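Local coordinates for protein glutathione transferase lambda1 (Populus trichocarpa, PDB 4PQH) that probably conjugates glutathione to electrophilic substrates or acts as a thiol transferase, as a lambda-class member of the glutathione transferase superfamily, at residues T35-C48 and F168-R181. Residues are numbered along the deposited sequence; the frame is centred on the assembly and turned at random.
Sequences TCPYAQRVWITRNC and FSLVDIAYAPFIER. With GSH (glutathione), chain C.
Pro177 sits as a knob among Pro37, Gln40, Arg41 and Ile44, a worked example of how the glutathione transferase fold joins its two domains: helix 37-48 of the thioredoxin-like domain packs on residues 170-181 of helix 170-190 in the all-helical one, the segment axes approaching to 8.2 Å. Around Pro177 the packing is close, Pro37 CB lying 3.7 Å from Pro177 CB. Pro37 CB also lies over one face of the Phe178 ring, a CH-pi contact, and Phe178 turns its edge onto Tyr38, planes 66° apart, while glutathione CB1 covers the opposite face of Tyr38; the interdomain packing thus backs the pocket that Cys36 also lines. Ile44 and Ile173 run past each other.

Thr35 and Arg181 form the more open, polar side. Arg181 lays its guanidinium across Pro37; NH2 donates to Thr35 O (2.9 Å) from above the carbonyl plane, and NH1 to Gln40 OE1 (2.7 Å) and Pro177 O. Gln40 NE2 donates to Glu180 OE1, also held by Tyr214, and bonds Thr217. With alanine replacing this arginine, Thr35 O and Gln40 OE1 would probably lose these donors. Arg41, the buried polar counterpart, is held in place: NH1 reaches Ser92, Phe178 CE2 sits over one face, toward its rim, and NE meets a lone pair of Ala174 O at 2.8 Å, nearly straight at 170°.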
ATOM      1  N   THR A  35       1.946   9.834  -4.954  1.00 20.95           N
ATOM      2  CA  THR A  35       0.635   9.397  -5.423  1.00 22.07           C
ATOM      3  C   THR A  35       0.573   7.942  -5.889  1.00 21.21           C
ATOM      4  O   THR A  35      -0.467   7.493  -6.366  1.00 23.61           O
ATOM      5  CB  THR A  35       0.132  10.287  -6.568  1.00 23.82           C
ATOM      6  OG1 THR A  35       1.097  10.281  -7.626  1.00 25.11           O
ATOM      7  CG2 THR A  35      -0.087  11.710  -6.078  1.00 24.46           C
ATOM      8  N   CYS A  36       1.670   7.203  -5.752  1.00 18.01           N
ATOM      9  CA  CYS A  36       1.687   5.806  -6.183  1.00 17.42           C
ATOM     10  C   CYS A  36       1.067   4.891  -5.131  1.00 16.67           C
ATOM     11  O   CYS A  36       1.548   4.840  -3.999  1.00 15.73           O
ATOM     12  CB  CYS A  36       3.126   5.353  -6.476  1.00 19.16           C
ATOM     13  SG  CYS A  36       3.280   3.587  -6.889  1.00 20.24           S
ATOM     14  N   PRO A  37       0.011   4.140  -5.498  1.00 14.65           N
ATOM     15  CA  PRO A  37      -0.602   3.272  -4.476  1.00 14.48           C
ATOM     16  C   PRO A  37       0.295   2.114  -4.016  1.00 13.80           C
ATOM     17  O   PRO A  37       0.202   1.696  -2.861  1.00 13.31           O
ATOM     18  CB  PRO A  37      -1.856   2.727  -5.175  1.00 14.53           C
ATOM     19  CG  PRO A  37      -1.529   2.799  -6.654  1.00 15.10           C
ATOM     20  CD  PRO A  37      -0.647   4.015  -6.816  1.00 14.67           C
ATOM     21  N   TYR A  38       1.143   1.595  -4.895  1.00 13.57           N
ATOM     22  CA  TYR A  38       2.065   0.538  -4.497  1.00 14.77           C
ATOM     23  C   TYR A  38       3.040   1.053  -3.448  1.00 15.05           C
ATOM     24  O   TYR A  38       3.317   0.378  -2.446  1.00 15.28           O
ATOM     25  CB  TYR A  38       2.824   0.016  -5.720  1.00 15.78           C
ATOM     26  CG  TYR A  38       1.911  -0.609  -6.738  1.00 16.03           C
ATOM     27  CD1 TYR A  38       1.423  -1.896  -6.563  1.00 15.25           C
ATOM     28  CD2 TYR A  38       1.524   0.092  -7.872  1.00 17.85           C
ATOM     29  CE1 TYR A  38       0.579  -2.466  -7.494  1.00 17.00           C
ATOM     30  CE2 TYR A  38       0.686  -0.468  -8.798  1.00 18.23           C
ATOM     31  CZ  TYR A  38       0.218  -1.742  -8.613  1.00 18.48           C
ATOM     32  OH  TYR A  38      -0.619  -2.288  -9.551  1.00 22.07           O
ATOM     33  N   ALA A  39       3.543   2.263  -3.667  1.00 14.22           N
ATOM     34  CA  ALA A  39       4.448   2.893  -2.712  1.00 14.35           C
ATOM     35  C   ALA A  39       3.720   3.232  -1.411  1.00 13.35           C
ATOM     36  O   ALA A  39       4.289   3.121  -0.318  1.00 13.96           O
ATOM     37  CB  ALA A  39       5.084   4.141  -3.325  1.00 15.40           C
ATOM     38  N   GLN A  40       2.458   3.633  -1.525  1.00 12.44           N
ATOM     39  CA  GLN A  40       1.669   3.954  -0.345  1.00 12.21           C
ATOM     40  C   GLN A  40       1.552   2.755   0.588  1.00 12.98           C
ATOM     41  O   GLN A  40       1.569   2.928   1.802  1.00 12.93           O
ATOM     42  CB  GLN A  40       0.282   4.454  -0.740  1.00 11.46           C
ATOM     43  CG  GLN A  40      -0.459   5.146   0.397  1.00 12.76           C
ATOM     44  CD  GLN A  40      -1.894   5.475   0.039  1.00 12.27           C
ATOM     45  OE1 GLN A  40      -2.334   5.229  -1.092  1.00 14.89           O
ATOM     46  NE2 GLN A  40      -2.631   6.043   0.988  1.00 13.63           N
ATOM     47  N   ARG A  41       1.442   1.545   0.041  1.00 13.44           N
ATOM     48  CA  ARG A  41       1.439   0.334   0.876  1.00 13.16           C
ATOM     49  C   ARG A  41       2.606   0.326   1.841  1.00 12.38           C
ATOM     50  O   ARG A  41       2.453   0.019   3.027  1.00 11.63           O
ATOM     51  CB  ARG A  41       1.569  -0.913   0.003  1.00 11.26           C
ATOM     52  CG  ARG A  41       0.335  -1.286  -0.798  1.00 11.68           C
ATOM     53  CD  ARG A  41       0.626  -2.533  -1.627  1.00 13.33           C
ATOM     54  NE  ARG A  41      -0.576  -3.140  -2.202  1.00 13.30           N
ATOM     55  CZ  ARG A  41      -0.587  -3.923  -3.276  1.00 12.62           C
ATOM     56  NH1 ARG A  41       0.540  -4.187  -3.929  1.00 14.66           N
ATOM     57  NH2 ARG A  41      -1.731  -4.443  -3.694  1.00 14.14           N
ATOM     58  N   VAL A  42       3.776   0.668   1.330  1.00 13.93           N
ATOM     59  CA  VAL A  42       5.001   0.562   2.109  1.00 13.54           C
ATOM     60  C   VAL A  42       5.125   1.735   3.077  1.00 13.82           C
ATOM     61  O   VAL A  42       5.564   1.584   4.220  1.00 13.24           O
ATOM     62  CB  VAL A  42       6.242   0.468   1.181  1.00 14.42           C
ATOM     63  CG1 VAL A  42       7.459   0.062   1.982  1.00 15.40           C
ATOM     64  CG2 VAL A  42       5.998  -0.565   0.079  1.00 15.32           C
ATOM     65  N   TRP A  43       4.702   2.904   2.620  1.00 13.33           N
ATOM     66  CA  TRP A  43       4.658   4.095   3.452  1.00 12.70           C
ATOM     67  C   TRP A  43       3.724   3.873   4.660  1.00 11.66           C
ATOM     68  O   TRP A  43       4.065   4.221   5.802  1.00 11.75           O
ATOM     69  CB  TRP A  43       4.192   5.261   2.587  1.00 13.39           C
ATOM     70  CG  TRP A  43       4.128   6.603   3.235  1.00 14.33           C
ATOM     71  CD1 TRP A  43       4.498   6.945   4.507  1.00 14.72           C
ATOM     72  CD2 TRP A  43       3.651   7.802   2.619  1.00 14.58           C
ATOM     73  NE1 TRP A  43       4.280   8.293   4.712  1.00 14.80           N
ATOM     74  CE2 TRP A  43       3.758   8.836   3.567  1.00 15.82           C
ATOM     75  CE3 TRP A  43       3.151   8.100   1.346  1.00 15.45           C
ATOM     76  CZ2 TRP A  43       3.371  10.148   3.287  1.00 16.55           C
ATOM     77  CZ3 TRP A  43       2.765   9.403   1.070  1.00 16.76           C
ATOM     78  CH2 TRP A  43       2.878  10.410   2.036  1.00 17.41           C
ATOM     79  N   ILE A  44       2.551   3.290   4.418  1.00 11.62           N
ATOM     80  CA  ILE A  44       1.625   2.957   5.506  1.00 10.91           C
ATOM     81  C   ILE A  44       2.285   1.998   6.487  1.00 10.98           C
ATOM     82  O   ILE A  44       2.158   2.164   7.704  1.00 11.52           O
ATOM     83  CB  ILE A  44       0.316   2.318   4.989  1.00 11.37           C
ATOM     84  CG1 ILE A  44      -0.475   3.298   4.122  1.00 10.97           C
ATOM     85  CG2 ILE A  44      -0.537   1.870   6.178  1.00 11.44           C
ATOM     86  CD1 ILE A  44      -1.463   2.604   3.204  1.00 11.55           C
ATOM     87  N   THR A  45       2.990   0.995   5.981  1.00 11.09           N
ATOM     88  CA  THR A  45       3.657   0.022   6.849  1.00 11.63           C
ATOM     89  C   THR A  45       4.670   0.695   7.767  1.00 11.68           C
ATOM     90  O   THR A  45       4.672   0.478   8.980  1.00 11.58           O
ATOM     91  CB  THR A  45       4.303  -1.105   6.032  1.00 11.13           C
ATOM     92  OG1 THR A  45       3.286  -1.751   5.258  1.00 11.88           O
ATOM     93  CG2 THR A  45       4.936  -2.143   6.961  1.00 11.49           C
ATOM     94  N   ARG A  46       5.510   1.543   7.194  1.00 12.92           N
ATOM     95  CA  ARG A  46       6.436   2.376   7.947  1.00 13.17           C
ATOM     96  C   ARG A  46       5.743   3.138   9.068  1.00 11.73           C
ATOM     97  O   ARG A  46       6.155   3.065  10.228  1.00 12.65           O
ATOM     98  CB  ARG A  46       7.131   3.348   6.987  1.00 12.95           C
ATOM     99  CG  ARG A  46       7.811   4.564   7.621  1.00 13.73           C
ATOM    100  CD  ARG A  46       8.153   5.556   6.502  1.00 15.34           C
ATOM    101  NE  ARG A  46       8.952   6.717   6.889  1.00 16.60           N
ATOM    102  CZ  ARG A  46       8.447   7.925   7.143  1.00 16.25           C
ATOM    103  NH1 ARG A  46       7.135   8.124   7.108  1.00 16.29           N
ATOM    104  NH2 ARG A  46       9.253   8.933   7.447  1.00 17.65           N
ATOM    105  N   ASN A  47       4.661   3.837   8.742  1.00 11.46           N
ATOM    106  CA  ASN A  47       3.986   4.652   9.739  1.00 12.45           C
ATOM    107  C   ASN A  47       3.330   3.816  10.820  1.00 12.14           C
ATOM    108  O   ASN A  47       3.398   4.161  11.997  1.00 12.54           O
ATOM    109  CB  ASN A  47       2.923   5.525   9.094  1.00 13.32           C
ATOM    110  CG  ASN A  47       3.506   6.634   8.237  1.00 14.57           C
ATOM    111  OD1 ASN A  47       4.721   6.738   8.050  1.00 13.97           O
ATOM    112  ND2 ASN A  47       2.629   7.474   7.713  1.00 15.43           N
ATOM    113  N   CYS A  48       2.693   2.719  10.422  1.00 12.34           N
ATOM    114  CA  CYS A  48       1.984   1.874  11.383  1.00 12.10           C
ATOM    115  C   CYS A  48       2.936   1.249  12.386  1.00 13.61           C
ATOM    116  O   CYS A  48       2.541   0.912  13.504  1.00 13.47           O
ATOM    117  CB  CYS A  48       1.205   0.779  10.663  1.00 13.88           C
ATOM    118  SG  CYS A  48      -0.247   1.367   9.797  1.00 14.68           S
ATOM    119  N   PHE A 168      -6.000  -5.989  12.769  1.00 10.63           N
ATOM    120  CA  PHE A 168      -5.290  -5.249  11.723  1.00 10.36           C
ATOM    121  C   PHE A 168      -3.993  -5.936  11.281  1.00  9.88           C
ATOM    122  O   PHE A 168      -3.223  -6.438  12.109  1.00 11.53           O
ATOM    123  CB  PHE A 168      -4.999  -3.846  12.260  1.00 10.37           C
ATOM    124  CG  PHE A 168      -4.402  -2.908  11.257  1.00 10.47           C
ATOM    125  CD1 PHE A 168      -5.181  -2.346  10.264  1.00 10.37           C
ATOM    126  CD2 PHE A 168      -3.070  -2.536  11.352  1.00 13.46           C
ATOM    127  CE1 PHE A 168      -4.623  -1.475   9.339  1.00 11.67           C
ATOM    128  CE2 PHE A 168      -2.514  -1.640  10.443  1.00 13.65           C
ATOM    129  CZ  PHE A 168      -3.301  -1.108   9.440  1.00 12.22           C
ATOM    130  N   SER A 169      -3.744  -5.957   9.970  1.00  9.72           N
ATOM    131  CA  SER A 169      -2.557  -6.621   9.439  1.00 10.61           C
ATOM    132  C   SER A 169      -2.104  -6.039   8.117  1.00 11.23           C
ATOM    133  O   SER A 169      -2.744  -5.155   7.541  1.00  9.65           O
ATOM    134  CB  SER A 169      -2.832  -8.112   9.229  1.00 11.32           C
ATOM    135  OG  SER A 169      -3.572  -8.333   8.026  1.00 11.61           O
ATOM    136  N   LEU A 170      -1.004  -6.583   7.626  1.00 11.32           N
ATOM    137  CA  LEU A 170      -0.478  -6.233   6.315  1.00 11.20           C
ATOM    138  C   LEU A 170      -1.488  -6.415   5.206  1.00 11.30           C
ATOM    139  O   LEU A 170      -1.367  -5.768   4.167  1.00 12.22           O
ATOM    140  CB  LEU A 170       0.746  -7.079   5.992  1.00 11.52           C
ATOM    141  CG  LEU A 170       1.962  -6.871   6.886  1.00 12.81           C
ATOM    142  CD1 LEU A 170       3.031  -7.874   6.518  1.00 14.03           C
ATOM    143  CD2 LEU A 170       2.481  -5.434   6.790  1.00 12.91           C
ATOM    144  N   VAL A 171      -2.461  -7.303   5.387  1.00  9.90           N
ATOM    145  CA  VAL A 171      -3.451  -7.515   4.332  1.00 10.76           C
ATOM    146  C   VAL A 171      -4.305  -6.262   4.141  1.00  9.58           C
ATOM    147  O   VAL A 171      -4.596  -5.853   3.011  1.00 10.01           O
ATOM    148  CB  VAL A 171      -4.368  -8.736   4.599  1.00 11.11           C
ATOM    149  CG1 VAL A 171      -5.322  -8.946   3.420  1.00 12.53           C
ATOM    150  CG2 VAL A 171      -3.550  -9.992   4.837  1.00 12.57           C
ATOM    151  N   ASP A 172      -4.705  -5.643   5.245  1.00  9.91           N
ATOM    152  CA  ASP A 172      -5.481  -4.411   5.159  1.00  8.73           C
ATOM    153  C   ASP A 172      -4.652  -3.312   4.502  1.00  9.09           C
ATOM    154  O   ASP A 172      -5.137  -2.575   3.642  1.00 10.33           O
ATOM    155  CB  ASP A 172      -5.947  -3.989   6.552  1.00  8.88           C
ATOM    156  CG  ASP A 172      -6.593  -5.122   7.282  1.00  9.78           C
ATOM    157  OD1 ASP A 172      -7.698  -5.530   6.880  1.00 10.03           O
ATOM    158  OD2 ASP A 172      -5.952  -5.643   8.219  1.00 10.39           O
ATOM    159  N   ILE A 173      -3.392  -3.229   4.898  1.00 10.95           N
ATOM    160  CA  ILE A 173      -2.468  -2.264   4.324  1.00 10.49           C
ATOM    161  C   ILE A 173      -2.287  -2.454   2.801  1.00 11.07           C
ATOM    162  O   ILE A 173      -2.226  -1.485   2.041  1.00 11.92           O
ATOM    163  CB  ILE A 173      -1.124  -2.333   5.046  1.00 10.76           C
ATOM    164  CG1 ILE A 173      -1.312  -1.886   6.501  1.00 11.19           C
ATOM    165  CG2 ILE A 173      -0.092  -1.470   4.352  1.00 12.97           C
ATOM    166  CD1 ILE A 173      -0.082  -2.086   7.372  1.00 13.02           C
ATOM    167  N   ALA A 174      -2.226  -3.704   2.361  1.00 10.45           N
ATOM    168  CA  ALA A 174      -2.063  -3.994   0.941  1.00 11.50           C
ATOM    169  C   ALA A 174      -3.236  -3.445   0.124  1.00 11.85           C
ATOM    170  O   ALA A 174      -3.051  -2.911  -0.973  1.00 12.16           O
ATOM    171  CB  ALA A 174      -1.918  -5.484   0.732  1.00 13.30           C
ATOM    172  N   TYR A 175      -4.445  -3.579   0.651  1.00 11.42           N
ATOM    173  CA  TYR A 175      -5.646  -3.155  -0.066  1.00 11.01           C
ATOM    174  C   TYR A 175      -6.004  -1.680   0.083  1.00 11.39           C
ATOM    175  O   TYR A 175      -6.633  -1.115  -0.808  1.00 12.00           O
ATOM    176  CB  TYR A 175      -6.841  -4.029   0.323  1.00 11.73           C
ATOM    177  CG  TYR A 175      -6.847  -5.366  -0.372  1.00 11.80           C
ATOM    178  CD1 TYR A 175      -7.458  -5.506  -1.603  1.00 12.81           C
ATOM    179  CD2 TYR A 175      -6.209  -6.481   0.178  1.00 12.16           C
ATOM    180  CE1 TYR A 175      -7.460  -6.704  -2.261  1.00 13.00           C
ATOM    181  CE2 TYR A 175      -6.205  -7.693  -0.477  1.00 13.27           C
ATOM    182  CZ  TYR A 175      -6.836  -7.799  -1.702  1.00 12.83           C
ATOM    183  OH  TYR A 175      -6.851  -8.991  -2.389  1.00 14.58           O
ATOM    184  N   ALA A 176      -5.628  -1.062   1.203  1.00 10.86           N
ATOM    185  CA  ALA A 176      -6.040   0.314   1.481  1.00 11.18           C
ATOM    186  C   ALA A 176      -5.785   1.335   0.354  1.00 10.53           C
ATOM    187  O   ALA A 176      -6.688   2.086   0.014  1.00 11.07           O
ATOM    188  CB  ALA A 176      -5.495   0.815   2.832  1.00 11.43           C
ATOM    189  N   PRO A 177      -4.578   1.353  -0.250  1.00 10.71           N
ATOM    190  CA  PRO A 177      -4.370   2.357  -1.312  1.00 11.15           C
ATOM    191  C   PRO A 177      -5.241   2.144  -2.544  1.00 10.91           C
ATOM    192  O   PRO A 177      -5.604   3.102  -3.225  1.00 12.13           O
ATOM    193  CB  PRO A 177      -2.899   2.149  -1.690  1.00 12.24           C
ATOM    194  CG  PRO A 177      -2.275   1.601  -0.421  1.00 11.87           C
ATOM    195  CD  PRO A 177      -3.328   0.635   0.049  1.00 11.92           C
ATOM    196  N   PHE A 178      -5.590   0.898  -2.817  1.00 11.12           N
ATOM    197  CA  PHE A 178      -6.403   0.595  -3.976  1.00 11.88           C
ATOM    198  C   PHE A 178      -7.882   0.851  -3.744  1.00 10.79           C
ATOM    199  O   PHE A 178      -8.545   1.454  -4.592  1.00 11.45           O
ATOM    200  CB  PHE A 178      -6.068  -0.802  -4.474  1.00 11.09           C
ATOM    201  CG  PHE A 178      -4.670  -0.884  -5.000  1.00 12.20           C
ATOM    202  CD1 PHE A 178      -4.392  -0.489  -6.302  1.00 13.51           C
ATOM    203  CD2 PHE A 178      -3.623  -1.253  -4.175  1.00 13.45           C
ATOM    204  CE1 PHE A 178      -3.110  -0.505  -6.776  1.00 14.38           C
ATOM    205  CE2 PHE A 178      -2.330  -1.267  -4.652  1.00 14.31           C
ATOM    206  CZ  PHE A 178      -2.075  -0.900  -5.967  1.00 14.19           C
ATOM    207  N   ILE A 179      -8.397   0.478  -2.576  1.00 10.61           N
ATOM    208  CA  ILE A 179      -9.776   0.814  -2.245  1.00 11.48           C
ATOM    209  C   ILE A 179      -9.943   2.342  -2.137  1.00 11.48           C
ATOM    210  O   ILE A 179     -10.951   2.900  -2.576  1.00 12.03           O
ATOM    211  CB  ILE A 179     -10.243   0.058  -0.986  1.00 11.39           C
ATOM    212  CG1 ILE A 179     -10.277  -1.444  -1.298  1.00 12.27           C
ATOM    213  CG2 ILE A 179     -11.604   0.569  -0.530  1.00 12.42           C
ATOM    214  CD1 ILE A 179     -10.664  -2.326  -0.121  1.00 12.74           C
ATOM    215  N   GLU A 180      -8.918   3.014  -1.617  1.00 11.62           N
ATOM    216  CA  GLU A 180      -8.901   4.472  -1.513  1.00 13.02           C
ATOM    217  C   GLU A 180      -9.111   5.139  -2.870  1.00 11.40           C
ATOM    218  O   GLU A 180      -9.764   6.168  -2.966  1.00 12.52           O
ATOM    219  CB  GLU A 180      -7.565   4.927  -0.916  1.00 13.47           C
ATOM    220  CG  GLU A 180      -7.325   6.419  -0.907  1.00 16.75           C
ATOM    221  CD  GLU A 180      -5.956   6.782  -0.358  1.00 16.75           C
ATOM    222  OE1 GLU A 180      -5.535   6.171   0.645  1.00 15.89           O
ATOM    223  OE2 GLU A 180      -5.299   7.683  -0.918  1.00 20.70           O
ATOM    224  N   ARG A 181      -8.552   4.544  -3.918  1.00 11.47           N
ATOM    225  CA  ARG A 181      -8.664   5.110  -5.257  1.00 12.71           C
ATOM    226  C   ARG A 181      -9.912   4.614  -5.981  1.00 11.74           C
ATOM    227  O   ARG A 181     -10.598   5.394  -6.644  1.00 13.80           O
ATOM    228  CB  ARG A 181      -7.404   4.801  -6.064  1.00 13.83           C
ATOM    229  CG  ARG A 181      -6.210   5.631  -5.627  1.00 15.99           C
ATOM    230  CD  ARG A 181      -4.898   4.925  -5.922  1.00 16.05           C
ATOM    231  NE  ARG A 181      -3.751   5.772  -5.604  1.00 16.87           N
ATOM    232  CZ  ARG A 181      -3.294   5.985  -4.377  1.00 17.40           C
ATOM    233  NH1 ARG A 181      -3.885   5.411  -3.337  1.00 16.52           N
ATOM    234  NH2 ARG A 181      -2.242   6.773  -4.189  1.00 20.25           N
TER
HETATM  235  N1  GSH C 300       4.715  -4.644  -8.861  0.58 15.55           N
HETATM  236  CA1 GSH C 300       5.245  -3.369  -8.414  0.58 14.76           C
HETATM  237  C1  GSH C 300       5.011  -3.292  -6.934  0.58 20.79           C
HETATM  238  O11 GSH C 300       4.103  -3.988  -6.429  0.58 12.61           O
HETATM  239  O12 GSH C 300       5.724  -2.563  -6.221  0.58 13.78           O
HETATM  240  CB1 GSH C 300       4.546  -2.215  -9.138  0.58 18.74           C
HETATM  241  CG1 GSH C 300       5.230  -0.866  -8.920  0.58 12.20           C
HETATM  242  CD1 GSH C 300       4.673   0.153  -9.890  0.58 22.80           C
HETATM  243  OE1 GSH C 300       3.888  -0.289 -10.973  0.58 27.64           O
HETATM  244  N2  GSH C 300       4.948   1.445  -9.693  0.58 13.99           N
HETATM  245  CA2 GSH C 300       4.630   2.392 -10.755  0.58 25.56           C
HETATM  246  C2  GSH C 300       5.868   2.983 -11.352  0.58 32.83           C
HETATM  247  O2  GSH C 300       7.027   3.126 -10.576  0.58 13.19           O
HETATM  248  CB2 GSH C 300       3.774   3.544 -10.252  0.58 16.23           C
HETATM  249  SG2 GSH C 300       2.045   3.108  -9.928  0.58 33.76           S
HETATM  250  N3  GSH C 300       5.823   3.372 -12.624  0.58 19.77           N
HETATM  251  CA3 GSH C 300       6.981   4.022 -13.208  0.58 26.11           C
HETATM  252  C3  GSH C 300       7.455   3.309 -14.450  0.58 32.31           C
HETATM  253  O31 GSH C 300       8.368   3.801 -15.148  0.58 39.92           O
HETATM  254  O32 GSH C 300       6.952   2.215 -14.789  0.58 30.97           O
HETATM  255  O   HOH W   1      -4.628  -4.441  -3.263  1.00 14.56           O